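Local structure of chitin oligosaccharide binding protein NagB2 (7EHU) at residues A[91-96]-A[330-335]; A[55-60]-A[64-69]; A[51-56]-A[342-347]; A[250-255]-A[406-411]; A[234-239]-A[416-421]. The protein binds chitin oligosaccharides such as N,N'-diacetylchitobiose and N,N',N''-triacetylchitotriose, probably as the extracellular solute-binding component of a sugar uptake system. All coordinates share one frame; numbering follows the deposited sequence.

Contact 1 of 5, residues A[91-96]-A[330-335]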
# COMPACT_ATOMS: atom_id res chain seq x y z
N PRO A 91 -21.38 -0.87 -1.18
CA PRO A 91 -21.63 -0.13 -2.43
C PRO A 91 -21.53 -1.08 -3.62
O PRO A 91 -21.00 -2.18 -3.53
CB PRO A 91 -20.47 0.88 -2.46
CG PRO A 91 -19.96 0.95 -1.08
CD PRO A 91 -20.14 -0.43 -0.52
N GLN A 92 -22.02 -0.61 -4.77
CA GLN A 92 -21.95 -1.43 -5.97
C GLN A 92 -20.51 -1.63 -6.45
O GLN A 92 -20.17 -2.70 -6.95
CB GLN A 92 -22.80 -0.81 -7.08
CG GLN A 92 -24.31 -0.97 -6.90
CD GLN A 92 -24.96 0.14 -6.13
OE1 GLN A 92 -24.31 0.97 -5.48
NE2 GLN A 92 -26.26 0.25 -6.29
N ILE A 93 -19.68 -0.58 -6.31
CA ILE A 93 -18.28 -0.56 -6.72
C ILE A 93 -17.50 0.05 -5.57
O ILE A 93 -17.93 1.05 -5.00
CB ILE A 93 -18.06 0.31 -7.98
CG1 ILE A 93 -18.91 -0.17 -9.16
CG2 ILE A 93 -16.58 0.32 -8.35
CD1 ILE A 93 -19.04 0.87 -10.27
N PHE A 94 -16.36 -0.55 -5.21
CA PHE A 94 -15.63 -0.04 -4.05
C PHE A 94 -14.15 -0.39 -4.11
O PHE A 94 -13.77 -1.49 -4.51
CB PHE A 94 -16.21 -0.59 -2.72
CG PHE A 94 -16.58 -2.05 -2.80
CD1 PHE A 94 -15.66 -3.05 -2.55
CD2 PHE A 94 -17.86 -2.42 -3.18
CE1 PHE A 94 -16.00 -4.38 -2.71
CE2 PHE A 94 -18.21 -3.74 -3.32
CZ PHE A 94 -17.29 -4.72 -3.07
N ASN A 95 -13.33 0.53 -3.62
CA ASN A 95 -11.92 0.23 -3.42
C ASN A 95 -11.79 -0.90 -2.40
O ASN A 95 -12.38 -0.85 -1.31
CB ASN A 95 -11.19 1.49 -2.94
CG ASN A 95 -9.71 1.25 -2.77
OD1 ASN A 95 -9.24 0.86 -1.70
ND2 ASN A 95 -8.95 1.51 -3.81
N LEU A 96 -11.02 -1.92 -2.76
CA LEU A 96 -10.93 -3.19 -2.06
C LEU A 96 -9.48 -3.64 -2.01
O LEU A 96 -8.74 -3.48 -2.98
CB LEU A 96 -11.73 -4.24 -2.83
CG LEU A 96 -11.68 -5.68 -2.35
CD1 LEU A 96 -12.36 -5.84 -0.99
CD2 LEU A 96 -12.35 -6.61 -3.38
N LYS A 330 -24.98 -4.48 -15.95
CA LYS A 330 -24.58 -3.89 -17.23
C LYS A 330 -23.73 -2.64 -17.02
O LYS A 330 -22.73 -2.44 -17.73
CB LYS A 330 -25.82 -3.55 -18.04
CG LYS A 330 -25.55 -3.06 -19.46
CD LYS A 330 -26.85 -2.91 -20.26
CE LYS A 330 -27.86 -4.00 -19.89
NZ LYS A 330 -27.62 -5.40 -20.38
N ALA A 331 -24.13 -1.78 -16.09
CA ALA A 331 -23.36 -0.59 -15.79
C ALA A 331 -21.99 -0.94 -15.22
O ALA A 331 -20.99 -0.31 -15.57
CB ALA A 331 -24.15 0.29 -14.82
N VAL A 332 -21.94 -1.94 -14.34
CA VAL A 332 -20.68 -2.35 -13.74
C VAL A 332 -19.75 -2.91 -14.81
O VAL A 332 -18.55 -2.61 -14.82
CB VAL A 332 -20.93 -3.37 -12.61
CG1 VAL A 332 -19.67 -4.16 -12.29
CG2 VAL A 332 -21.46 -2.68 -11.36
N LYS A 333 -20.28 -3.74 -15.71
CA LYS A 333 -19.43 -4.28 -16.76
C LYS A 333 -18.87 -3.17 -17.63
O LYS A 333 -17.70 -3.22 -18.04
CB LYS A 333 -20.23 -5.26 -17.62
CG LYS A 333 -20.56 -6.58 -16.93
CD LYS A 333 -20.95 -7.67 -17.94
CE LYS A 333 -22.19 -8.44 -17.55
NZ LYS A 333 -22.74 -9.18 -18.73
N ALA A 334 -19.68 -2.16 -17.94
CA ALA A 334 -19.20 -1.04 -18.75
C ALA A 334 -18.12 -0.26 -18.02
O ALA A 334 -17.14 0.18 -18.63
CB ALA A 334 -20.37 -0.13 -19.14
N PHE A 335 -18.27 -0.09 -16.71
CA PHE A 335 -17.24 0.58 -15.93
C PHE A 335 -15.93 -0.20 -15.99
O PHE A 335 -14.86 0.38 -16.21
CB PHE A 335 -17.67 0.75 -14.47
CG PHE A 335 -16.56 1.25 -13.59
CD1 PHE A 335 -16.19 2.58 -13.61
CD2 PHE A 335 -15.84 0.37 -12.81
CE1 PHE A 335 -15.14 3.04 -12.85
CE2 PHE A 335 -14.78 0.84 -12.03
CZ PHE A 335 -14.42 2.17 -12.07
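Val332 is the first residue along helix segment 330-335 to reach strand segment 91-96: its CG2 lies 4.2 Å from Ile93 CG1. These two residues also mark the nearest backbone approach, with Val332 CA 7.6 Å from Ile93 CA. That spacing is filled by branched side chains, and no hydrogen bond passes between the segments. Leu32 of strand 30-36 and Phe320 of strand 309-320 touch Val332 as well, so the valine sits over several strands at once. One turn of helix therefore covers a piece of sheet. In that sheet strand 93-97 runs parallel to strand 30-36 and antiparallel to strand 309-320, an arrangement consistent with the alpha/beta lobe of a type II periplasmic-binding-protein fold, in which a strand from late in the chain returns antiparallel to the early ones. Further along the helix, Phe335 supplies the flat part of the interface. Its CG is anti to the backbone N (chi1 171°), which carries the ring out towards the strand. Ile93 CD1 comes over one face of this ring, 4.1 Å from Phe335 CD2, while Ile93 CG2 meets Phe335 CE2 at 4.1 Å. The isoleucine thus uses both of its branches on the ring, and its CG1, set beside the backbone N (chi1 -58°), is the atom that meets Val332. Phe320 also touches Phe335, and the ring of Phe339, one turn on, meets that of Phe335 with the planes about 15° apart.

Contact 2 of 5, residues A[55-60]-A[64-69]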
# COMPACT_ATOMS: atom_id res chain seq x y z
N LYS A 55 -17.77 9.38 -16.59
CA LYS A 55 -18.53 10.15 -17.58
C LYS A 55 -18.65 9.37 -18.89
O LYS A 55 -19.73 9.34 -19.51
CB LYS A 55 -17.85 11.51 -17.78
CG LYS A 55 -18.55 12.48 -18.73
CD LYS A 55 -17.75 13.79 -18.89
CE LYS A 55 -17.67 14.26 -20.36
NZ LYS A 55 -16.66 15.34 -20.56
N LYS A 56 -17.57 8.70 -19.32
CA LYS A 56 -17.65 7.88 -20.53
C LYS A 56 -18.63 6.73 -20.36
O LYS A 56 -19.38 6.41 -21.28
CB LYS A 56 -16.26 7.33 -20.86
CG LYS A 56 -16.19 6.53 -22.14
CD LYS A 56 -14.78 5.97 -22.36
CE LYS A 56 -14.73 5.00 -23.53
NZ LYS A 56 -13.46 4.21 -23.56
N THR A 57 -18.61 6.09 -19.20
CA THR A 57 -19.51 4.98 -18.94
C THR A 57 -20.96 5.43 -18.92
O THR A 57 -21.83 4.73 -19.45
CB THR A 57 -19.08 4.31 -17.63
OG1 THR A 57 -17.69 3.96 -17.71
CG2 THR A 57 -19.90 3.07 -17.33
N GLU A 58 -21.24 6.58 -18.30
CA GLU A 58 -22.60 7.11 -18.29
C GLU A 58 -23.10 7.41 -19.71
O GLU A 58 -24.29 7.24 -20.01
CB GLU A 58 -22.64 8.37 -17.42
CG GLU A 58 -22.53 8.02 -15.92
CD GLU A 58 -22.43 9.23 -15.01
OE1 GLU A 58 -22.17 10.34 -15.49
OE2 GLU A 58 -22.62 9.05 -13.79
N ALA A 59 -22.21 7.88 -20.59
CA ALA A 59 -22.63 8.13 -21.97
C ALA A 59 -22.93 6.82 -22.69
O ALA A 59 -23.81 6.78 -23.56
CB ALA A 59 -21.52 8.89 -22.70
N GLU A 60 -22.23 5.75 -22.34
CA GLU A 60 -22.39 4.47 -23.00
C GLU A 60 -23.60 3.70 -22.50
O GLU A 60 -24.16 2.88 -23.23
CB GLU A 60 -21.12 3.65 -22.77
CG GLU A 60 -21.05 2.35 -23.54
CD GLU A 60 -19.87 1.51 -23.13
OE1 GLU A 60 -20.04 0.28 -23.04
OE2 GLU A 60 -18.80 2.10 -22.88
N ALA A 64 -27.86 5.05 -16.52
CA ALA A 64 -26.98 4.76 -15.40
C ALA A 64 -26.32 6.03 -14.88
O ALA A 64 -25.73 6.80 -15.65
CB ALA A 64 -25.91 3.76 -15.85
N THR A 65 -26.42 6.25 -13.57
CA THR A 65 -25.79 7.37 -12.88
C THR A 65 -24.91 6.80 -11.78
O THR A 65 -25.36 5.95 -11.00
CB THR A 65 -26.86 8.29 -12.26
OG1 THR A 65 -27.56 8.96 -13.30
CG2 THR A 65 -26.23 9.35 -11.34
N PHE A 66 -23.66 7.25 -11.73
CA PHE A 66 -22.73 6.83 -10.69
C PHE A 66 -22.65 7.94 -9.64
O PHE A 66 -22.48 9.12 -9.98
CB PHE A 66 -21.34 6.54 -11.25
CG PHE A 66 -21.30 5.35 -12.19
CD1 PHE A 66 -21.67 5.48 -13.50
CD2 PHE A 66 -20.90 4.10 -11.74
CE1 PHE A 66 -21.64 4.40 -14.37
CE2 PHE A 66 -20.87 3.00 -12.61
CZ PHE A 66 -21.25 3.16 -13.93
N LYS A 67 -22.80 7.56 -8.38
CA LYS A 67 -22.68 8.50 -7.28
C LYS A 67 -21.30 8.21 -6.61
O LYS A 67 -21.10 7.18 -5.98
CB LYS A 67 -23.94 8.69 -6.44
CG LYS A 67 -23.55 9.83 -5.52
CD LYS A 67 -22.92 9.21 -4.33
CE LYS A 67 -22.57 10.14 -3.24
NZ LYS A 67 -21.91 9.77 -1.98
N LEU A 68 -20.32 9.09 -6.85
CA LEU A 68 -18.98 8.89 -6.29
C LEU A 68 -19.00 9.22 -4.81
O LEU A 68 -19.57 10.24 -4.39
CB LEU A 68 -17.94 9.74 -7.02
CG LEU A 68 -17.24 9.02 -8.20
CD1 LEU A 68 -18.23 8.52 -9.21
CD2 LEU A 68 -16.16 9.92 -8.84
N ASP A 69 -18.44 8.34 -4.00
CA ASP A 69 -18.38 8.51 -2.55
C ASP A 69 -16.91 8.39 -2.17
O ASP A 69 -16.40 7.28 -2.00
CB ASP A 69 -19.23 7.47 -1.84
CG ASP A 69 -19.35 7.76 -0.37
OD1 ASP A 69 -19.65 8.92 -0.04
OD2 ASP A 69 -19.08 6.86 0.45
O HOH W 1 -26.09 7.79 -18.10
O HOH W 2 -21.24 10.69 -11.89
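Glu58 OE2 accepts the backbone N-H of Phe66 at 2.9 Å from Phe66 N, through its anti lone pair and almost in line (176°). A water 2.9 Å from Glu58 OE2 donates to it and also to Phe66 O, so Glu58 is tied to Phe66 N directly and to Phe66 O through the water. The aliphatic part of the glutamate works too: Glu58 CG stands at the edge of the Phe66 ring, 3.6 Å from Phe66 CD1, as the two side chains slide past each other in opposite directions. Beside it, Thr57 CG2 meets the far end of the ring, 3.7 Å from Phe66 CZ. This methyl is anti to the backbone N, which sets Thr57 OG1 (chi1 -54°) back towards its own helix, where it bonds Val53 O and Asn338. An alanine in place of Glu58 takes away CG and the carboxylate, which would probably leave Phe66 N without its acceptor and the ring edge without its neighbour. Behind this shell, Thr65 and Lys67 bond by their backbones to strand 30-36, while Phe66 presents its N-H to the helix residue. The axes of helix segment 55-60 and strand segment 64-69 pass 7.8 Å apart at 158°, nearly antiparallel, as expected where the helix of a beta-alpha-beta crossover (strand 30-36, helix 44-60, strand 64-70) turns into its second strand.

Contact 3 of 5, residues A[51-56]-A[342-347]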
# COMPACT_ATOMS: atom_id res chain seq x y z
N GLU A 51 -13.23 10.14 -12.75
CA GLU A 51 -14.39 10.89 -13.20
C GLU A 51 -14.52 10.83 -14.72
O GLU A 51 -15.63 10.72 -15.25
CB GLU A 51 -14.31 12.34 -12.72
CG GLU A 51 -14.57 12.50 -11.22
CD GLU A 51 -14.23 13.88 -10.68
OE1 GLU A 51 -13.61 14.69 -11.41
OE2 GLU A 51 -14.56 14.15 -9.51
N LYS A 52 -13.39 10.91 -15.44
CA LYS A 52 -13.42 10.80 -16.89
C LYS A 52 -13.98 9.45 -17.32
O LYS A 52 -14.83 9.38 -18.22
CB LYS A 52 -12.02 11.01 -17.46
CG LYS A 52 -11.97 10.99 -18.97
CD LYS A 52 -10.67 11.52 -19.54
CE LYS A 52 -9.57 10.49 -19.57
NZ LYS A 52 -8.46 10.92 -20.50
N VAL A 53 -13.53 8.37 -16.67
CA VAL A 53 -14.01 7.04 -17.00
C VAL A 53 -15.50 6.92 -16.69
O VAL A 53 -16.27 6.33 -17.46
CB VAL A 53 -13.18 5.98 -16.23
CG1 VAL A 53 -13.85 4.63 -16.26
CG2 VAL A 53 -11.77 5.90 -16.77
N VAL A 54 -15.93 7.48 -15.55
CA VAL A 54 -17.34 7.44 -15.16
C VAL A 54 -18.21 8.18 -16.17
O VAL A 54 -19.28 7.69 -16.57
CB VAL A 54 -17.49 8.01 -13.74
CG1 VAL A 54 -18.96 8.34 -13.43
CG2 VAL A 54 -16.95 7.00 -12.72
N LYS A 55 -17.77 9.38 -16.59
CA LYS A 55 -18.53 10.15 -17.58
C LYS A 55 -18.65 9.37 -18.89
O LYS A 55 -19.73 9.34 -19.51
CB LYS A 55 -17.85 11.51 -17.78
CG LYS A 55 -18.55 12.48 -18.73
CD LYS A 55 -17.75 13.79 -18.89
CE LYS A 55 -17.67 14.26 -20.36
NZ LYS A 55 -16.66 15.34 -20.56
N LYS A 56 -17.57 8.70 -19.32
CA LYS A 56 -17.65 7.88 -20.53
C LYS A 56 -18.63 6.73 -20.36
O LYS A 56 -19.38 6.41 -21.28
CB LYS A 56 -16.26 7.33 -20.86
CG LYS A 56 -16.19 6.53 -22.14
CD LYS A 56 -14.78 5.97 -22.36
CE LYS A 56 -14.73 5.00 -23.53
NZ LYS A 56 -13.46 4.21 -23.56
N LEU A 342 -5.54 -0.16 -21.40
CA LEU A 342 -4.16 0.31 -21.37
C LEU A 342 -4.07 1.82 -21.57
O LEU A 342 -3.09 2.44 -21.17
CB LEU A 342 -3.32 -0.40 -22.43
CG LEU A 342 -3.13 -1.90 -22.23
CD1 LEU A 342 -2.01 -2.44 -23.11
CD2 LEU A 342 -2.85 -2.24 -20.78
N GLU A 343 -5.05 2.42 -22.18
CA GLU A 343 -5.07 3.85 -22.35
C GLU A 343 -5.24 4.60 -21.04
O GLU A 343 -4.49 5.54 -20.73
CB GLU A 343 -5.71 4.04 -23.74
CG GLU A 343 -5.90 5.45 -24.23
CD GLU A 343 -6.47 5.52 -25.64
OE1 GLU A 343 -6.89 4.82 -26.48
OE2 GLU A 343 -7.65 5.99 -25.27
N ILE A 344 -6.04 4.04 -20.15
CA ILE A 344 -6.20 4.62 -18.81
C ILE A 344 -4.96 4.34 -17.97
O ILE A 344 -4.43 5.22 -17.28
CB ILE A 344 -7.48 4.07 -18.16
CG1 ILE A 344 -8.74 4.52 -18.93
CG2 ILE A 344 -7.56 4.48 -16.69
CD1 ILE A 344 -8.94 6.01 -19.02
N GLN A 345 -4.47 3.09 -18.01
CA GLN A 345 -3.28 2.73 -17.25
C GLN A 345 -2.08 3.54 -17.71
O GLN A 345 -1.23 3.92 -16.90
CB GLN A 345 -3.01 1.23 -17.43
CG GLN A 345 -4.08 0.33 -16.87
CD GLN A 345 -3.70 -0.30 -15.55
OE1 GLN A 345 -2.57 -0.77 -15.38
NE2 GLN A 345 -4.62 -0.30 -14.60
N GLY A 346 -1.98 3.79 -19.02
CA GLY A 346 -0.87 4.56 -19.54
C GLY A 346 -0.93 6.02 -19.17
O GLY A 346 0.10 6.66 -18.94
N GLU A 347 -2.14 6.59 -19.13
CA GLU A 347 -2.29 7.97 -18.68
C GLU A 347 -1.93 8.09 -17.20
O GLU A 347 -1.26 9.05 -16.79
CB GLU A 347 -3.72 8.47 -18.92
CG GLU A 347 -4.05 9.81 -18.28
CD GLU A 347 -5.35 10.46 -18.79
OE1 GLU A 347 -6.00 9.91 -19.70
OE2 GLU A 347 -5.71 11.55 -18.28
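Helix segments 51-56 and 342-347 come nearest at Val53 and Ile344, whose CA atoms are 8.4 Å apart, a separation bridged by side chains alone. The apolar touch is small and close: Val53 CG2 lies 3.6 Å from Ile344 CD1 and 4.0 Å from Ile344 CG1, one methyl against the end of a branched chain. Val53 CG2 is anti to the carbonyl carbon, and the other branch, CG1, is anti to the backbone N (chi1 166°). Val53 thereby divides its contacts, since it also packs on Phe335 and Phe339 of helix 326-339. On the more exposed side, Lys52 and Glu347 arrive from opposite directions. Lys52 bends at its third torsion (chi3 83°) to bring NZ to 2.8 Å from Glu347 OE1, and the bond uses the syn lone pair of that oxygen. Leu49, one turn before Val53 on helix 44-60, touches both Ile344 and Glu347. With a single short N-O bond on the more exposed side of the contact, the salt bridge is likely to be screened by solvent, and it joins the two helices beside a hydrophobic touch that is itself narrow.

Contact 4 of 5, residues A[250-255]-A[406-411]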
# COMPACT_ATOMS: atom_id res chain seq x y z
N PRO A 250 11.06 12.56 15.72
CA PRO A 250 10.46 12.49 17.07
C PRO A 250 9.01 12.87 17.10
O PRO A 250 8.34 12.54 18.09
CB PRO A 250 11.28 13.50 17.90
CG PRO A 250 11.90 14.40 16.90
CD PRO A 250 12.18 13.51 15.69
N ASN A 251 8.48 13.56 16.10
CA ASN A 251 7.06 13.89 16.13
C ASN A 251 6.22 12.93 15.30
O ASN A 251 5.09 13.28 14.93
CB ASN A 251 6.80 15.32 15.71
CG ASN A 251 5.50 15.87 16.28
OD1 ASN A 251 4.99 15.40 17.30
ND2 ASN A 251 4.98 16.90 15.62
N VAL A 252 6.72 11.71 15.07
CA VAL A 252 5.98 10.70 14.31
C VAL A 252 4.55 10.55 14.80
O VAL A 252 3.61 10.45 13.99
CB VAL A 252 6.75 9.37 14.32
CG1 VAL A 252 7.06 8.92 15.75
CG2 VAL A 252 5.96 8.28 13.57
N LEU A 253 4.34 10.53 16.12
CA LEU A 253 2.99 10.30 16.64
C LEU A 253 2.12 11.55 16.60
O LEU A 253 0.91 11.45 16.84
CB LEU A 253 3.03 9.70 18.05
CG LEU A 253 3.75 8.35 18.19
CD1 LEU A 253 3.70 7.86 19.64
CD2 LEU A 253 3.17 7.29 17.25
N GLY A 254 2.69 12.70 16.26
CA GLY A 254 1.94 13.94 16.14
C GLY A 254 1.62 14.32 14.71
O GLY A 254 1.07 15.41 14.48
N LEU A 255 1.94 13.46 13.74
CA LEU A 255 1.78 13.78 12.33
C LEU A 255 0.93 12.73 11.65
O LEU A 255 1.07 11.54 11.92
CB LEU A 255 3.15 13.80 11.65
CG LEU A 255 4.08 14.91 12.13
CD1 LEU A 255 5.51 14.62 11.64
CD2 LEU A 255 3.64 16.28 11.65
N GLU A 406 1.99 2.52 20.31
CA GLU A 406 2.36 2.40 21.72
C GLU A 406 3.85 2.12 21.88
O GLU A 406 4.48 2.66 22.79
CB GLU A 406 1.53 1.28 22.35
CG GLU A 406 0.07 1.65 22.46
CD GLU A 406 -0.83 0.47 22.81
OE1 GLU A 406 -2.06 0.65 22.75
OE2 GLU A 406 -0.32 -0.62 23.11
N LEU A 407 4.41 1.27 21.01
CA LEU A 407 5.85 1.02 21.05
C LEU A 407 6.64 2.31 20.85
O LEU A 407 7.57 2.61 21.61
CB LEU A 407 6.21 0.01 19.95
CG LEU A 407 7.69 -0.38 19.82
CD1 LEU A 407 8.20 -1.05 21.07
CD2 LEU A 407 7.91 -1.29 18.62
N LEU A 408 6.29 3.09 19.82
CA LEU A 408 7.05 4.30 19.54
C LEU A 408 6.86 5.34 20.63
O LEU A 408 7.76 6.16 20.87
CB LEU A 408 6.68 4.89 18.17
CG LEU A 408 7.02 4.08 16.91
CD1 LEU A 408 6.97 4.96 15.65
CD2 LEU A 408 8.35 3.41 17.06
N GLY A 409 5.72 5.31 21.32
CA GLY A 409 5.45 6.17 22.46
C GLY A 409 5.96 5.68 23.80
O GLY A 409 5.77 6.37 24.82
N GLY A 410 6.60 4.51 23.85
CA GLY A 410 7.19 4.01 25.08
C GLY A 410 6.24 3.32 26.03
O GLY A 410 6.63 3.02 27.16
N GLN A 411 5.01 3.06 25.60
CA GLN A 411 4.01 2.44 26.46
C GLN A 411 4.03 0.92 26.35
O GLN A 411 3.41 0.24 27.17
CB GLN A 411 2.64 2.94 26.03
CG GLN A 411 2.55 4.46 26.03
CD GLN A 411 1.14 4.96 25.89
OE1 GLN A 411 0.67 5.76 26.69
NE2 GLN A 411 0.45 4.49 24.86
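Leu408 overlaps Val252 with a single methyl: Leu408 CD1 lies 4.0 Å from Val252 CG1 and equally 4.0 Å from Val252 CG2, fitting against the fork of the valine. The leucine belongs to the last turn of helix 394-408, which ends in a Schellman motif. Gln411 N bonds back to Glu406 O at 2.9 Å and Gly410 N to Leu407 O at 3.1 Å, with Gly410 at a positive phi of 82°. The partner is a short 3-10 turn that includes Val252 and Leu253, in the connection between helices 230-244 and 257-265. Val252 turns both branches to the helix end because its CG1 stands between the backbone N and the carbonyl carbon (chi1 54°), and the two side chains cross at about a right angle. Lys243 of helix 230-244 touches Val252 and Leu408 alike, closing one flank. No hydrogen bond links the segments; the two bonds of the motif close the helix end, and Leu407 O has a further donor in Lys240 NZ. The neighbouring Leu253 reaches past the side chain of Leu408 to the main chain, where the glycine lets a methyl come in close: Leu253 CD1 is 3.7 Å from Gly409 N and also 3.7 Å from Gly409 CA.

Contact 5 of 5, residues A[234-239]-A[416-421]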
# COMPACT_ATOMS: atom_id res chain seq x y z
N ASP A 234 13.06 -9.48 16.98
CA ASP A 234 14.24 -8.71 16.59
C ASP A 234 13.85 -7.52 15.71
O ASP A 234 14.37 -6.42 15.89
CB ASP A 234 15.24 -9.63 15.87
CG ASP A 234 16.51 -8.92 15.46
OD1 ASP A 234 17.19 -9.39 14.53
OD2 ASP A 234 16.88 -7.91 16.10
N GLY A 235 12.91 -7.73 14.78
CA GLY A 235 12.47 -6.63 13.93
C GLY A 235 11.86 -5.49 14.72
O GLY A 235 12.10 -4.31 14.43
N PHE A 236 11.06 -5.81 15.74
CA PHE A 236 10.45 -4.78 16.56
C PHE A 236 11.46 -4.12 17.48
O PHE A 236 11.34 -2.93 17.76
CB PHE A 236 9.26 -5.34 17.32
CG PHE A 236 8.10 -5.63 16.43
CD1 PHE A 236 7.31 -4.60 15.93
CD2 PHE A 236 7.82 -6.92 16.03
CE1 PHE A 236 6.25 -4.87 15.07
CE2 PHE A 236 6.76 -7.18 15.18
CZ PHE A 236 5.98 -6.15 14.70
N LYS A 237 12.46 -4.88 17.93
CA LYS A 237 13.57 -4.27 18.66
C LYS A 237 14.29 -3.24 17.80
O LYS A 237 14.63 -2.16 18.28
CB LYS A 237 14.54 -5.33 19.19
CG LYS A 237 13.93 -6.16 20.32
CD LYS A 237 14.88 -7.14 20.99
CE LYS A 237 16.20 -6.44 21.22
NZ LYS A 237 17.28 -7.09 21.97
N ARG A 238 14.54 -3.56 16.54
CA ARG A 238 15.20 -2.59 15.67
C ARG A 238 14.31 -1.37 15.41
O ARG A 238 14.81 -0.24 15.34
CB ARG A 238 15.62 -3.27 14.36
CG ARG A 238 16.77 -4.27 14.52
CD ARG A 238 16.92 -5.12 13.28
NE ARG A 238 17.76 -6.29 13.49
CZ ARG A 238 19.02 -6.44 13.12
NH1 ARG A 238 19.66 -5.48 12.46
NH2 ARG A 238 19.61 -7.59 13.36
N LEU A 239 13.01 -1.58 15.21
CA LEU A 239 12.10 -0.44 15.01
C LEU A 239 12.17 0.50 16.21
O LEU A 239 12.30 1.71 16.05
CB LEU A 239 10.67 -0.94 14.84
CG LEU A 239 9.58 0.11 14.62
CD1 LEU A 239 9.78 0.89 13.32
CD2 LEU A 239 8.22 -0.56 14.63
N LYS A 416 6.56 -6.97 25.06
CA LYS A 416 5.13 -6.94 25.36
C LYS A 416 4.31 -6.78 24.08
O LYS A 416 3.20 -7.31 23.98
CB LYS A 416 4.84 -5.81 26.36
CG LYS A 416 5.48 -5.99 27.73
CD LYS A 416 4.93 -7.17 28.49
CE LYS A 416 4.83 -6.85 29.97
NZ LYS A 416 5.06 -8.06 30.80
N LEU A 417 4.86 -6.09 23.07
CA LEU A 417 4.16 -5.99 21.80
C LEU A 417 3.94 -7.37 21.19
O LEU A 417 2.83 -7.71 20.78
CB LEU A 417 4.94 -5.09 20.83
CG LEU A 417 4.30 -4.92 19.44
CD1 LEU A 417 4.55 -3.52 18.90
CD2 LEU A 417 4.78 -5.96 18.47
N VAL A 418 5.00 -8.19 21.10
CA VAL A 418 4.82 -9.47 20.41
C VAL A 418 3.91 -10.38 21.23
O VAL A 418 3.17 -11.19 20.66
CB VAL A 418 6.16 -10.13 20.02
CG1 VAL A 418 6.92 -9.30 18.96
CG2 VAL A 418 7.05 -10.40 21.25
N GLU A 419 3.94 -10.27 22.57
CA GLU A 419 3.03 -11.04 23.41
C GLU A 419 1.57 -10.67 23.12
O GLU A 419 0.71 -11.54 22.96
CB GLU A 419 3.38 -10.83 24.89
CG GLU A 419 2.45 -11.48 25.91
CD GLU A 419 2.69 -11.04 27.36
OE1 GLU A 419 2.65 -9.82 27.66
OE2 GLU A 419 2.91 -11.92 28.21
N LYS A 420 1.30 -9.36 23.07
CA LYS A 420 -0.05 -8.88 22.76
C LYS A 420 -0.48 -9.33 21.37
O LYS A 420 -1.62 -9.75 21.16
CB LYS A 420 -0.05 -7.35 22.89
CG LYS A 420 -1.36 -6.62 22.61
CD LYS A 420 -1.13 -5.10 22.73
CE LYS A 420 -2.30 -4.27 22.21
NZ LYS A 420 -1.91 -2.84 21.88
N MET A 421 0.44 -9.27 20.40
CA MET A 421 0.11 -9.67 19.04
C MET A 421 -0.19 -11.15 18.95
O MET A 421 -1.13 -11.55 18.26
CB MET A 421 1.26 -9.31 18.11
CG MET A 421 1.40 -7.85 17.78
SD MET A 421 -0.16 -7.06 17.22
CE MET A 421 -0.63 -8.04 15.90
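Asp234 OD1 is gripped by two N-H groups of Arg238, one turn on in the same helix. Arg238 NH2 donates to the syn lone pair of Asp234 OD1 at 3.2 Å (154°), within 7° of the guanidinium plane, whereas the bond from Arg238 NE is weak. Arg238 also makes a cation-pi contact with Trp170. Phe236 of the same helix turns to segment 416-421 in a CH-pi contact: Leu417 CD2 sits over the centre of the Phe236 ring, 3.7 Å from its centroid and 5° off the ring normal. Here helix 230-244 packs on the last helix of the chain, 414-430, with Leu400 of helix 394-408 touching the ring, so three helices meet around one aromatic group. Leu417 CG, anti to the backbone N, points the side chain at the ring and chi2 brings CD2 over it; the two side chains cross at about a right angle. Val418 adds a second touch, its CG1 3.9 Å from Phe236 CD2. An alanine in place of Phe236 removes the ring, which would probably leave Leu417 CD2 and Val418 CG1 without their partner and open a gap between the helices. The nearest backbone pair is Phe236 CA and Leu417 CA, 8.3 Å apart.

Overall arrangement
The five contacts form two groups on opposite sides of the chain's centre. Contacts 1, 2 and 3 lie together, centres 10 to 14 Å apart, and share packing: Ile93 CD1 of contact 1 is 3.7 Å from Phe66 CE2 of contact 2, while contacts 2 and 3 both use helix 44-60. Contacts 4 and 5, centres 15 Å apart, are joined by the salt bridge of Glu406 OE2 with Lys420 NZ (3.0 Å). Between the groups, centres are 39 to 47 Å apart. Bound N-acetylglucosamine units lie about 12 Å from the side chain of Phe335, 11 Å from Ile344 and 14 Å from Phe236, consistent with two lobes flanking the sugar site.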